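Local coordinates for protein probable zinc protease PqqL (Escherichia coli, PDB 6OFS) that probably cleaves peptides in the periplasm as a zinc-dependent metalloendopeptidase of the M16 family, at residues A[473-478]-A[557-562]; A[509-514]-A[846-851]; A[627-632]-A[725-730]. All coordinates share one frame; numbering follows the deposited sequence.

Contact 1. Residues A[473-478]-A[557-562]; sequences LSLTVD and SSLKRW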
ATOM      1  N   LEU A 473      -1.906 -20.255  -0.095  1.00 54.57           N
ATOM      2  CA  LEU A 473      -0.965 -19.281  -0.643  1.00 54.24           C
ATOM      3  C   LEU A 473       0.052 -19.940  -1.568  1.00 61.35           C
ATOM      4  O   LEU A 473       0.659 -20.962  -1.215  1.00 61.07           O
ATOM      5  CB  LEU A 473      -0.227 -18.517   0.477  1.00 53.61           C
ATOM      6  CG  LEU A 473      -1.035 -17.806   1.578  1.00 56.25           C
ATOM      7  CD1 LEU A 473      -0.107 -17.284   2.632  1.00 55.24           C
ATOM      8  CD2 LEU A 473      -1.880 -16.638   1.025  1.00 56.77           C
ATOM      9  N   SER A 474       0.243 -19.339  -2.755  1.00 60.13           N
ATOM     10  CA  SER A 474       1.203 -19.807  -3.756  1.00 61.01           C
ATOM     11  C   SER A 474       1.822 -18.645  -4.523  1.00 64.54           C
ATOM     12  O   SER A 474       1.193 -17.597  -4.688  1.00 64.11           O
ATOM     13  CB  SER A 474       0.563 -20.810  -4.718  1.00 65.78           C
ATOM     14  OG  SER A 474      -0.329 -20.197  -5.637  1.00 76.17           O
ATOM     15  N   LEU A 475       3.060 -18.833  -4.968  1.00 60.77           N
ATOM     16  CA  LEU A 475       3.779 -17.865  -5.777  1.00 60.58           C
ATOM     17  C   LEU A 475       4.100 -18.531  -7.109  1.00 70.06           C
ATOM     18  O   LEU A 475       5.164 -18.307  -7.692  1.00 70.17           O
ATOM     19  CB  LEU A 475       5.044 -17.377  -5.065  1.00 59.74           C
ATOM     20  CG  LEU A 475       4.853 -16.361  -3.959  1.00 62.78           C
ATOM     21  CD1 LEU A 475       6.172 -16.059  -3.284  1.00 62.35           C
ATOM     22  CD2 LEU A 475       4.243 -15.079  -4.489  1.00 63.66           C
ATOM     23  N   THR A 476       3.152 -19.361  -7.585  1.00 70.37           N
ATOM     24  CA  THR A 476       3.249 -20.106  -8.836  1.00 71.96           C
ATOM     25  C   THR A 476       3.373 -19.126 -10.022  1.00 78.12           C
ATOM     26  O   THR A 476       2.671 -18.112 -10.096  1.00 77.43           O
ATOM     27  CB  THR A 476       2.112 -21.161  -8.947  1.00 81.42           C
ATOM     28  OG1 THR A 476       2.459 -22.152  -9.921  1.00 82.28           O
ATOM     29  CG2 THR A 476       0.725 -20.550  -9.238  1.00 78.52           C
ATOM     30  N   VAL A 477       4.340 -19.416 -10.891  1.00 76.97           N
ATOM     31  CA  VAL A 477       4.688 -18.622 -12.066  1.00 77.56           C
ATOM     32  C   VAL A 477       4.431 -19.477 -13.294  1.00 84.74           C
ATOM     33  O   VAL A 477       4.907 -20.616 -13.354  1.00 85.31           O
ATOM     34  CB  VAL A 477       6.184 -18.173 -12.010  1.00 80.74           C
ATOM     35  CG1 VAL A 477       6.584 -17.374 -13.244  1.00 80.15           C
ATOM     36  CG2 VAL A 477       6.490 -17.392 -10.735  1.00 80.06           C
ATOM     37  N   ASP A 478       3.703 -18.925 -14.281  1.00 82.50           N
ATOM     38  CA  ASP A 478       3.450 -19.622 -15.539  1.00 83.21           C
ATOM     39  C   ASP A 478       4.771 -19.726 -16.310  1.00 86.84           C
ATOM     40  O   ASP A 478       5.519 -18.741 -16.403  1.00 85.74           O
ATOM     41  CB  ASP A 478       2.362 -18.905 -16.368  1.00 85.39           C
ATOM     42  CG  ASP A 478       0.934 -19.165 -15.908  1.00 98.00           C
ATOM     43  OD1 ASP A 478       0.154 -18.189 -15.811  1.00 97.91           O
ATOM     44  OD2 ASP A 478       0.593 -20.350 -15.654  1.00104.85           O
ATOM     45  N   SER A 557       2.678  -9.767   5.342  1.00 62.58           N
ATOM     46  CA  SER A 557       2.145 -10.730   6.312  1.00 62.62           C
ATOM     47  C   SER A 557       1.857 -12.097   5.677  1.00 65.31           C
ATOM     48  O   SER A 557       2.142 -13.130   6.293  1.00 66.15           O
ATOM     49  CB  SER A 557       0.876 -10.186   6.969  1.00 67.13           C
ATOM     50  OG  SER A 557       0.954  -8.789   7.202  1.00 79.22           O
ATOM     51  N   SER A 558       1.273 -12.105   4.465  1.00 59.43           N
ATOM     52  CA  SER A 558       0.984 -13.333   3.721  1.00 58.73           C
ATOM     53  C   SER A 558       2.304 -13.941   3.201  1.00 59.75           C
ATOM     54  O   SER A 558       2.420 -15.164   3.101  1.00 58.89           O
ATOM     55  CB  SER A 558       0.002 -13.067   2.579  1.00 62.94           C
ATOM     56  OG  SER A 558      -1.327 -12.849   3.036  1.00 72.37           O
ATOM     57  N   LEU A 559       3.311 -13.083   2.925  1.00 54.46           N
ATOM     58  CA  LEU A 559       4.640 -13.519   2.501  1.00 53.25           C
ATOM     59  C   LEU A 559       5.343 -14.224   3.653  1.00 58.48           C
ATOM     60  O   LEU A 559       6.013 -15.229   3.412  1.00 58.69           O
ATOM     61  CB  LEU A 559       5.493 -12.346   1.957  1.00 51.87           C
ATOM     62  CG  LEU A 559       6.933 -12.662   1.495  1.00 54.54           C
ATOM     63  CD1 LEU A 559       6.983 -13.763   0.421  1.00 54.21           C
ATOM     64  CD2 LEU A 559       7.627 -11.427   1.019  1.00 54.64           C
ATOM     65  N   LYS A 560       5.163 -13.719   4.900  1.00 55.35           N
ATOM     66  CA  LYS A 560       5.767 -14.315   6.095  1.00 55.93           C
ATOM     67  C   LYS A 560       5.183 -15.706   6.331  1.00 61.08           C
ATOM     68  O   LYS A 560       5.939 -16.648   6.565  1.00 62.51           O
ATOM     69  CB  LYS A 560       5.585 -13.406   7.322  1.00 58.85           C
ATOM     70  CG  LYS A 560       6.407 -13.837   8.531  1.00 74.61           C
ATOM     71  CD  LYS A 560       6.006 -13.081   9.798  1.00 86.70           C
ATOM     72  CE  LYS A 560       6.695 -13.632  11.032  1.00 96.54           C
ATOM     73  NZ  LYS A 560       6.555 -12.725  12.202  1.00101.41           N
ATOM     74  N   ARG A 561       3.850 -15.841   6.221  1.00 57.72           N
ATOM     75  CA  ARG A 561       3.155 -17.121   6.392  1.00 58.13           C
ATOM     76  C   ARG A 561       3.595 -18.144   5.324  1.00 61.91           C
ATOM     77  O   ARG A 561       3.965 -19.267   5.687  1.00 62.07           O
ATOM     78  CB  ARG A 561       1.623 -16.931   6.426  1.00 58.31           C
ATOM     79  CG  ARG A 561       0.866 -18.239   6.667  1.00 66.54           C
ATOM     80  CD  ARG A 561      -0.547 -18.034   7.157  1.00 67.48           C
ATOM     81  NE  ARG A 561      -1.480 -17.578   6.120  1.00 68.03           N
ATOM     82  CZ  ARG A 561      -2.118 -18.375   5.267  1.00 74.27           C
ATOM     83  NH1 ARG A 561      -2.992 -17.869   4.404  1.00 62.43           N
ATOM     84  NH2 ARG A 561      -1.869 -19.680   5.250  1.00 55.21           N
ATOM     85  N   TRP A 562       3.591 -17.737   4.024  1.00 57.22           N
ATOM     86  CA  TRP A 562       4.029 -18.566   2.889  1.00 56.41           C
ATOM     87  C   TRP A 562       5.477 -19.032   3.094  1.00 59.36           C
ATOM     88  O   TRP A 562       5.777 -20.206   2.859  1.00 58.90           O
ATOM     89  CB  TRP A 562       3.880 -17.803   1.553  1.00 54.43           C
ATOM     90  CG  TRP A 562       4.392 -18.546   0.348  1.00 55.40           C
ATOM     91  CD1 TRP A 562       3.694 -19.409  -0.447  1.00 58.46           C
ATOM     92  CD2 TRP A 562       5.721 -18.496  -0.182  1.00 55.12           C
ATOM     93  NE1 TRP A 562       4.507 -19.895  -1.448  1.00 57.86           N
ATOM     94  CE2 TRP A 562       5.758 -19.356  -1.303  1.00 59.32           C
ATOM     95  CE3 TRP A 562       6.899 -17.831   0.205  1.00 56.12           C
ATOM     96  CZ2 TRP A 562       6.919 -19.553  -2.054  1.00 59.05           C
ATOM     97  CZ3 TRP A 562       8.043 -18.010  -0.551  1.00 57.79           C
ATOM     98  CH2 TRP A 562       8.052 -18.870  -1.657  1.00 58.94           C
TER
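Leu473 turns CG opposite its carbonyl carbon (chi1 -54°), which carries the branched end to helix 556-565, where Trp562, with its indole opposite the backbone N (chi1 176°), reaches out to meet Leu475. The Leu475 methyl CD1 sits over the face of the Trp562 indole, 3.6 Å from the centroid of its six-membered ring and only 5° off the normal, a CH-pi contact. The same methyl lies 4.4 Å from Leu559 CD1, so it rests on two neighbouring turns of the helix surface. At the rim of the indole, Leu473 O approaches Trp562 CD1 in the ring plane at 3.5 Å, and Leu473 CB lies 4.1 Å from the same carbon. Leu473 CD1 then passes on to Arg561, whose chain bends at chi3 and lays its guanidinium across the methyl; CD1 stands 3.4 Å above the centre of that plane. Its nitrogens have partners of their own: NH1 donates to Arg471 O and NH2 forms a salt bridge with Glu565. Val568, Pro592 and Gln595 also touch the indole. With an alanine in place of Trp562, the Leu475 methyl would probably lose the face it packs on and a gap would open between helix and linker. No hydrogen bond joins the two segments directly, so the extended chain is held to the helix by shape and dispersion, while the charge of Arg561 is met by Glu565 and its NH1 is bound by the Arg471 carbonyl, on the same linker as the leucine that packs on its face.

Contact 2. Residues A[509-514]-A[846-851]; sequences AKSAGE and RSVQQL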
ATOM      1  N   ALA A 509      26.637 -25.906  -8.001  1.00 62.15           N
ATOM      2  CA  ALA A 509      27.582 -26.593  -7.115  1.00 63.28           C
ATOM      3  C   ALA A 509      26.827 -27.447  -6.111  1.00 70.76           C
ATOM      4  O   ALA A 509      25.801 -27.028  -5.570  1.00 68.83           O
ATOM      5  CB  ALA A 509      28.463 -25.594  -6.379  1.00 63.45           C
ATOM      6  N   LYS A 510      27.326 -28.657  -5.884  1.00 72.32           N
ATOM      7  CA  LYS A 510      26.767 -29.583  -4.907  1.00 74.88           C
ATOM      8  C   LYS A 510      27.585 -29.475  -3.616  1.00 83.68           C
ATOM      9  O   LYS A 510      28.808 -29.319  -3.681  1.00 83.19           O
ATOM     10  CB  LYS A 510      26.790 -31.025  -5.457  1.00 78.27           C
ATOM     11  CG  LYS A 510      25.432 -31.500  -5.978  1.00 90.31           C
ATOM     12  CD  LYS A 510      25.529 -32.782  -6.804  1.00 97.58           C
ATOM     13  CE  LYS A 510      25.418 -32.512  -8.288  1.00102.80           C
ATOM     14  NZ  LYS A 510      25.433 -33.766  -9.088  1.00108.84           N
ATOM     15  N   SER A 511      26.923 -29.507  -2.451  1.00 84.51           N
ATOM     16  CA  SER A 511      27.661 -29.464  -1.188  1.00 86.98           C
ATOM     17  C   SER A 511      27.745 -30.865  -0.598  1.00 96.76           C
ATOM     18  O   SER A 511      26.712 -31.536  -0.471  1.00 96.76           O
ATOM     19  CB  SER A 511      27.022 -28.501  -0.193  1.00 90.53           C
ATOM     20  OG  SER A 511      27.825 -28.399   0.974  1.00 99.63           O
ATOM     21  N   ALA A 512      28.977 -31.318  -0.264  1.00 97.08           N
ATOM     22  CA  ALA A 512      29.210 -32.635   0.344  1.00 99.05           C
ATOM     23  C   ALA A 512      28.592 -32.641   1.749  1.00106.54           C
ATOM     24  O   ALA A 512      28.795 -31.699   2.532  1.00105.41           O
ATOM     25  CB  ALA A 512      30.700 -32.947   0.398  1.00100.13           C
ATOM     26  N   GLY A 513      27.784 -33.666   2.007  1.00106.16           N
ATOM     27  CA  GLY A 513      27.032 -33.809   3.249  1.00107.14           C
ATOM     28  C   GLY A 513      25.553 -33.577   3.006  1.00112.32           C
ATOM     29  O   GLY A 513      25.185 -32.769   2.143  1.00111.12           O
ATOM     30  N   GLU A 514      24.696 -34.293   3.756  1.00110.38           N
ATOM     31  CA  GLU A 514      23.241 -34.212   3.599  1.00110.19           C
ATOM     32  C   GLU A 514      22.602 -33.181   4.556  1.00112.77           C
ATOM     33  O   GLU A 514      21.860 -33.542   5.478  1.00112.23           O
ATOM     34  CB  GLU A 514      22.596 -35.616   3.697  1.00112.56           C
ATOM     35  CG  GLU A 514      22.937 -36.518   2.512  1.00124.34           C
ATOM     36  CD  GLU A 514      22.453 -37.956   2.586  1.00143.07           C
ATOM     37  OE1 GLU A 514      23.295 -38.872   2.437  1.00126.89           O
ATOM     38  OE2 GLU A 514      21.234 -38.169   2.780  1.00137.86           O
ATOM     39  N   ARG A 846      31.933 -26.509   3.769  1.00110.36           N
ATOM     40  CA  ARG A 846      31.200 -27.049   4.909  1.00109.49           C
ATOM     41  C   ARG A 846      29.703 -26.724   4.786  1.00109.22           C
ATOM     42  O   ARG A 846      28.895 -27.653   4.668  1.00109.34           O
ATOM     43  CB  ARG A 846      31.811 -26.507   6.223  1.00110.27           C
ATOM     44  CG  ARG A 846      30.991 -26.735   7.492  1.00120.62           C
ATOM     45  CD  ARG A 846      30.848 -25.442   8.281  1.00131.66           C
ATOM     46  NE  ARG A 846      29.974 -25.615   9.443  1.00141.94           N
ATOM     47  CZ  ARG A 846      30.391 -25.959  10.660  1.00156.46           C
ATOM     48  NH1 ARG A 846      31.683 -26.154  10.896  1.00144.45           N
ATOM     49  NH2 ARG A 846      29.520 -26.102  11.651  1.00142.46           N
ATOM     50  N   SER A 847      29.335 -25.417   4.818  1.00101.84           N
ATOM     51  CA  SER A 847      27.933 -24.991   4.743  1.00 99.64           C
ATOM     52  C   SER A 847      27.526 -24.529   3.361  1.00 99.44           C
ATOM     53  O   SER A 847      28.342 -23.980   2.615  1.00 98.40           O
ATOM     54  CB  SER A 847      27.600 -23.936   5.795  1.00101.89           C
ATOM     55  OG  SER A 847      26.257 -23.483   5.696  1.00108.47           O
ATOM     56  N   VAL A 848      26.249 -24.766   3.030  1.00 92.96           N
ATOM     57  CA  VAL A 848      25.635 -24.418   1.756  1.00 91.08           C
ATOM     58  C   VAL A 848      25.704 -22.884   1.523  1.00 91.64           C
ATOM     59  O   VAL A 848      26.013 -22.461   0.406  1.00 90.61           O
ATOM     60  CB  VAL A 848      24.218 -25.057   1.649  1.00 94.72           C
ATOM     61  CG1 VAL A 848      23.087 -24.033   1.569  1.00 93.89           C
ATOM     62  CG2 VAL A 848      24.149 -26.043   0.495  1.00 94.87           C
ATOM     63  N   GLN A 849      25.512 -22.078   2.603  1.00 86.00           N
ATOM     64  CA  GLN A 849      25.574 -20.614   2.597  1.00 84.21           C
ATOM     65  C   GLN A 849      27.025 -20.141   2.409  1.00 85.32           C
ATOM     66  O   GLN A 849      27.263 -19.200   1.647  1.00 85.03           O
ATOM     67  CB  GLN A 849      24.958 -20.042   3.893  1.00 85.51           C
ATOM     68  CG  GLN A 849      25.103 -18.526   4.085  1.00 97.17           C
ATOM     69  CD  GLN A 849      23.778 -17.819   4.101  1.00116.34           C
ATOM     70  OE1 GLN A 849      23.050 -17.829   5.101  1.00108.82           O
ATOM     71  NE2 GLN A 849      23.441 -17.175   2.991  1.00111.76           N
ATOM     72  N   GLN A 850      27.982 -20.792   3.095  1.00 79.30           N
ATOM     73  CA  GLN A 850      29.403 -20.455   3.011  1.00 77.63           C
ATOM     74  C   GLN A 850      29.944 -20.637   1.599  1.00 75.84           C
ATOM     75  O   GLN A 850      30.459 -19.672   1.044  1.00 75.33           O
ATOM     76  CB  GLN A 850      30.236 -21.236   4.041  1.00 80.20           C
ATOM     77  CG  GLN A 850      30.390 -20.509   5.370  1.00104.37           C
ATOM     78  CD  GLN A 850      29.641 -21.198   6.478  1.00133.45           C
ATOM     79  OE1 GLN A 850      30.120 -22.172   7.076  1.00129.78           O
ATOM     80  NE2 GLN A 850      28.443 -20.709   6.777  1.00130.34           N
ATOM     81  N   LEU A 851      29.782 -21.842   1.005  1.00 68.57           N
ATOM     82  CA  LEU A 851      30.226 -22.170  -0.357  1.00 66.61           C
ATOM     83  C   LEU A 851      29.612 -21.237  -1.426  1.00 69.04           C
ATOM     84  O   LEU A 851      30.314 -20.823  -2.364  1.00 68.69           O
ATOM     85  CB  LEU A 851      29.919 -23.637  -0.688  1.00 66.75           C
ATOM     86  CG  LEU A 851      30.425 -24.155  -2.045  1.00 71.30           C
ATOM     87  CD1 LEU A 851      31.934 -24.137  -2.113  1.00 71.31           C
ATOM     88  CD2 LEU A 851      29.901 -25.550  -2.340  1.00 73.98           C
TER
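Arg846 meets the loop through its backbone, its side chain being directed outward. The Arg846 carbonyl O lies 3.9 Å from Ser511 OG, a polar approach too long to count as a bond. Ser511 turns this hydroxyl opposite its own backbone N (chi1 -175°), which sets OG beside its carbonyl carbon, while CB itself faces Val848. Ser847 follows as the N-cap of helix 848-862. Its OG accepts a weak hydrogen bond from Gln849 N at 3.5 Å, and Ser847 O accepts a hydrogen bond from Leu851 N at 3.0 Å, the first regular turn of the helix. Val848, the first helical residue, supplies the closest side-chain meeting across the contact: its CG2 packs against Ser511 CB at 3.8 Å. Beyond the loop, Val848 also touches Lys517, Gln519 and Val682. One turn on, Leu851 comes back to the same side of the helix. Its CD2 lies 4.3 Å from Ala509 CB and 4.1 Å from Lys510 O, where the strand gives way to the loop, and the leucine also packs on Val682 and Trp868. Since no hydrogen bond bridges the two segments, the helix start is held here by small apolar contacts. The loop itself is tied to its own domain through Ser511 O, which accepts from Asn684, and through Lys510 N, which donates to Asn494. The arrangement is an interdomain joint within the C-terminal half of an M16 protease: the N-terminal turn of a helix of the last alpha/beta domain seats against the ends of strands 505-509, 677-682 and 517-524 of the preceding one.

Contact 3. Residues A[627-632]-A[725-730]; sequences QRPAEK and VKEQNE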
ATOM      1  N   GLN A 627      26.383  15.620  16.884  1.00 52.19           N
ATOM      2  CA  GLN A 627      26.364  14.766  18.071  1.00 51.39           C
ATOM      3  C   GLN A 627      27.253  13.527  17.827  1.00 53.90           C
ATOM      4  O   GLN A 627      27.567  12.838  18.785  1.00 54.97           O
ATOM      5  CB  GLN A 627      24.931  14.299  18.391  1.00 52.29           C
ATOM      6  CG  GLN A 627      23.911  15.396  18.720  1.00 64.11           C
ATOM      7  CD  GLN A 627      22.506  14.881  19.054  1.00 81.87           C
ATOM      8  OE1 GLN A 627      21.614  15.653  19.422  1.00 80.21           O
ATOM      9  NE2 GLN A 627      22.250  13.576  18.943  1.00 68.58           N
ATOM     10  N   ARG A 628      27.648  13.237  16.561  1.00 48.86           N
ATOM     11  CA  ARG A 628      28.479  12.080  16.193  1.00 48.98           C
ATOM     12  C   ARG A 628      29.794  12.545  15.525  1.00 55.94           C
ATOM     13  O   ARG A 628      29.920  12.417  14.301  1.00 56.64           O
ATOM     14  CB  ARG A 628      27.699  11.158  15.244  1.00 47.70           C
ATOM     15  CG  ARG A 628      26.599  10.329  15.887  1.00 51.75           C
ATOM     16  CD  ARG A 628      25.685   9.763  14.812  1.00 52.74           C
ATOM     17  NE  ARG A 628      24.432  10.504  14.782  1.00 61.32           N
ATOM     18  CZ  ARG A 628      23.822  10.954  13.692  1.00 67.56           C
ATOM     19  NH1 ARG A 628      24.321  10.702  12.489  1.00 42.06           N
ATOM     20  NH2 ARG A 628      22.691  11.631  13.794  1.00 62.29           N
ATOM     21  N   PRO A 629      30.783  13.088  16.293  1.00 53.24           N
ATOM     22  CA  PRO A 629      32.000  13.645  15.661  1.00 52.18           C
ATOM     23  C   PRO A 629      32.805  12.711  14.771  1.00 54.13           C
ATOM     24  O   PRO A 629      33.236  13.151  13.710  1.00 53.24           O
ATOM     25  CB  PRO A 629      32.833  14.120  16.849  1.00 54.64           C
ATOM     26  CG  PRO A 629      31.855  14.343  17.939  1.00 59.11           C
ATOM     27  CD  PRO A 629      30.798  13.312  17.756  1.00 54.79           C
ATOM     28  N   ALA A 630      33.038  11.449  15.207  1.00 50.78           N
ATOM     29  CA  ALA A 630      33.806  10.447  14.450  1.00 49.85           C
ATOM     30  C   ALA A 630      33.185  10.220  13.076  1.00 55.14           C
ATOM     31  O   ALA A 630      33.894  10.352  12.082  1.00 55.26           O
ATOM     32  CB  ALA A 630      33.882   9.141  15.215  1.00 50.35           C
ATOM     33  N   GLU A 631      31.844   9.966  13.023  1.00 51.73           N
ATOM     34  CA  GLU A 631      31.040   9.769  11.808  1.00 50.63           C
ATOM     35  C   GLU A 631      31.152  10.984  10.878  1.00 54.80           C
ATOM     36  O   GLU A 631      31.401  10.827   9.679  1.00 54.22           O
ATOM     37  CB  GLU A 631      29.573   9.528  12.186  1.00 51.48           C
ATOM     38  CG  GLU A 631      28.668   9.177  11.017  1.00 54.81           C
ATOM     39  CD  GLU A 631      27.240   8.835  11.389  1.00 74.38           C
ATOM     40  OE1 GLU A 631      26.319   9.343  10.711  1.00 79.46           O
ATOM     41  OE2 GLU A 631      27.037   8.055  12.347  1.00 67.75           O
ATOM     42  N   LYS A 632      30.993  12.186  11.457  1.00 51.58           N
ATOM     43  CA  LYS A 632      31.086  13.486  10.791  1.00 51.08           C
ATOM     44  C   LYS A 632      32.472  13.634  10.135  1.00 55.07           C
ATOM     45  O   LYS A 632      32.567  14.015   8.966  1.00 53.98           O
ATOM     46  CB  LYS A 632      30.824  14.603  11.830  1.00 52.79           C
ATOM     47  CG  LYS A 632      30.664  16.007  11.272  1.00 53.30           C
ATOM     48  CD  LYS A 632      30.428  17.030  12.374  1.00 56.66           C
ATOM     49  CE  LYS A 632      30.545  18.440  11.841  1.00 71.43           C
ATOM     50  NZ  LYS A 632      30.252  19.458  12.886  1.00 84.43           N
ATOM     51  N   VAL A 725      41.059  18.441  12.141  1.00 68.03           N
ATOM     52  CA  VAL A 725      39.750  18.925  12.597  1.00 67.50           C
ATOM     53  C   VAL A 725      39.725  18.928  14.129  1.00 71.57           C
ATOM     54  O   VAL A 725      39.952  17.891  14.744  1.00 70.83           O
ATOM     55  CB  VAL A 725      38.587  18.080  11.988  1.00 70.77           C
ATOM     56  CG1 VAL A 725      37.241  18.466  12.582  1.00 70.65           C
ATOM     57  CG2 VAL A 725      38.548  18.195  10.470  1.00 70.20           C
ATOM     58  N   LYS A 726      39.485  20.095  14.736  1.00 69.59           N
ATOM     59  CA  LYS A 726      39.348  20.224  16.186  1.00 70.26           C
ATOM     60  C   LYS A 726      37.845  20.272  16.469  1.00 77.86           C
ATOM     61  O   LYS A 726      37.252  21.353  16.546  1.00 77.14           O
ATOM     62  CB  LYS A 726      40.066  21.465  16.725  1.00 71.85           C
ATOM     63  CG  LYS A 726      41.577  21.367  16.727  1.00 82.11           C
ATOM     64  CD  LYS A 726      42.245  22.734  16.914  1.00 93.82           C
ATOM     65  CE  LYS A 726      41.900  23.782  15.861  1.00108.19           C
ATOM     66  NZ  LYS A 726      42.231  23.349  14.472  1.00116.15           N
ATOM     67  N   GLU A 727      37.216  19.089  16.529  1.00 77.97           N
ATOM     68  CA  GLU A 727      35.777  18.967  16.756  1.00 79.39           C
ATOM     69  C   GLU A 727      35.451  18.194  18.032  1.00 84.32           C
ATOM     70  O   GLU A 727      34.478  18.540  18.706  1.00 84.90           O
ATOM     71  CB  GLU A 727      35.065  18.356  15.530  1.00 80.95           C
ATOM     72  CG  GLU A 727      33.667  18.915  15.260  1.00 95.98           C
ATOM     73  CD  GLU A 727      32.490  18.392  16.077  1.00125.08           C
ATOM     74  OE1 GLU A 727      32.659  17.410  16.835  1.00118.54           O
ATOM     75  OE2 GLU A 727      31.383  18.964  15.944  1.00124.54           O
ATOM     76  N   GLN A 728      36.258  17.166  18.369  1.00 80.64           N
ATOM     77  CA  GLN A 728      36.053  16.334  19.561  1.00 80.69           C
ATOM     78  C   GLN A 728      35.969  17.113  20.872  1.00 85.60           C
ATOM     79  O   GLN A 728      36.628  18.139  21.037  1.00 85.17           O
ATOM     80  CB  GLN A 728      37.146  15.244  19.712  1.00 81.70           C
ATOM     81  CG  GLN A 728      36.902  13.930  18.961  1.00 84.14           C
ATOM     82  CD  GLN A 728      35.645  13.132  19.281  1.00 91.07           C
ATOM     83  OE1 GLN A 728      34.862  13.429  20.201  1.00 90.33           O
ATOM     84  NE2 GLN A 728      35.427  12.079  18.507  1.00 67.99           N
ATOM     85  N   ASN A 729      35.132  16.621  21.785  1.00 82.41           N
ATOM     86  CA  ASN A 729      35.005  17.114  23.148  1.00 82.54           C
ATOM     87  C   ASN A 729      35.193  15.836  23.974  1.00 84.01           C
ATOM     88  O   ASN A 729      34.383  15.461  24.832  1.00 83.99           O
ATOM     89  CB  ASN A 729      33.669  17.838  23.383  1.00 87.11           C
ATOM     90  CG  ASN A 729      33.778  19.043  24.307  1.00115.75           C
ATOM     91  OD1 ASN A 729      34.868  19.569  24.580  1.00114.31           O
ATOM     92  ND2 ASN A 729      32.639  19.516  24.804  1.00103.69           N
ATOM     93  N   GLU A 730      36.281  15.142  23.612  1.00 77.95           N
ATOM     94  CA  GLU A 730      36.779  13.865  24.111  1.00 76.79           C
ATOM     95  C   GLU A 730      38.315  14.002  24.019  1.00 76.92           C
ATOM     96  O   GLU A 730      38.808  14.561  23.035  1.00 75.09           O
ATOM     97  CB  GLU A 730      36.265  12.742  23.185  1.00 77.99           C
ATOM     98  CG  GLU A 730      36.510  11.310  23.631  1.00 87.50           C
ATOM     99  CD  GLU A 730      36.198  10.268  22.567  1.00 98.27           C
ATOM    100  OE1 GLU A 730      36.881  10.265  21.517  1.00 90.64           O
ATOM    101  OE2 GLU A 730      35.277   9.448  22.785  1.00 80.50           O
TER
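The N-terminal turn of helix 629-641 packs beside the end of strand 721-728, an edge strand of the last five-stranded sheet, with Pro629, Lys632, Glu727 and Gln728 doing the touching. Pro629, in the first turn, offers its ring: CB lies 3.3 Å from Glu727 OE1 and 3.7 Å from Gln728 NE2, so two polar ends bracket one apolar carbon. Gln728 reaches this spot through a bend at chi2 (-59°), which brings its amide across the proline at about a right angle. Glu727 is likewise bent at chi2 (-80°), which divides its carboxylate between the two helix residues. While OE1 rests on the proline, OE2 takes a weak hydrogen bond, part of a salt bridge, from Lys632 NZ at 3.3 Å. The lysine gets there with a fully extended chain, and NZ also forms a salt bridge, its stronger one, with Asp626 just ahead of the segment. Gln728 is hydrogen-bonded by backbone to Lys905, just past the neighbouring strand 896-904. Val725 extends the meeting further along the helix, to Phe633 and Gln636. The result is an edge strand of one alpha/beta domain laid against a helix start of its neighbour, a surface junction between the two M16-type domains of the C-terminal half.

Contacts 2 and 3 both join the third and fourth alpha/beta domains, yet their centres stand about 45 Å apart, so the two domains meet at two well-separated places. Contact 1 instead fixes the linker that leads into the third domain. Its centre is about 27 Å from that of contact 2 and 48 Å from that of contact 3, and no pair touches, the nearest atoms of contacts 1 and 2 being about 16 Å apart. Along the chain, contacts 1 and 2 interlock, whereas contact 3 is nested inside the loop closed by contact 2. All three lie away from the zinc site of His54 and His58 in the N-terminal half.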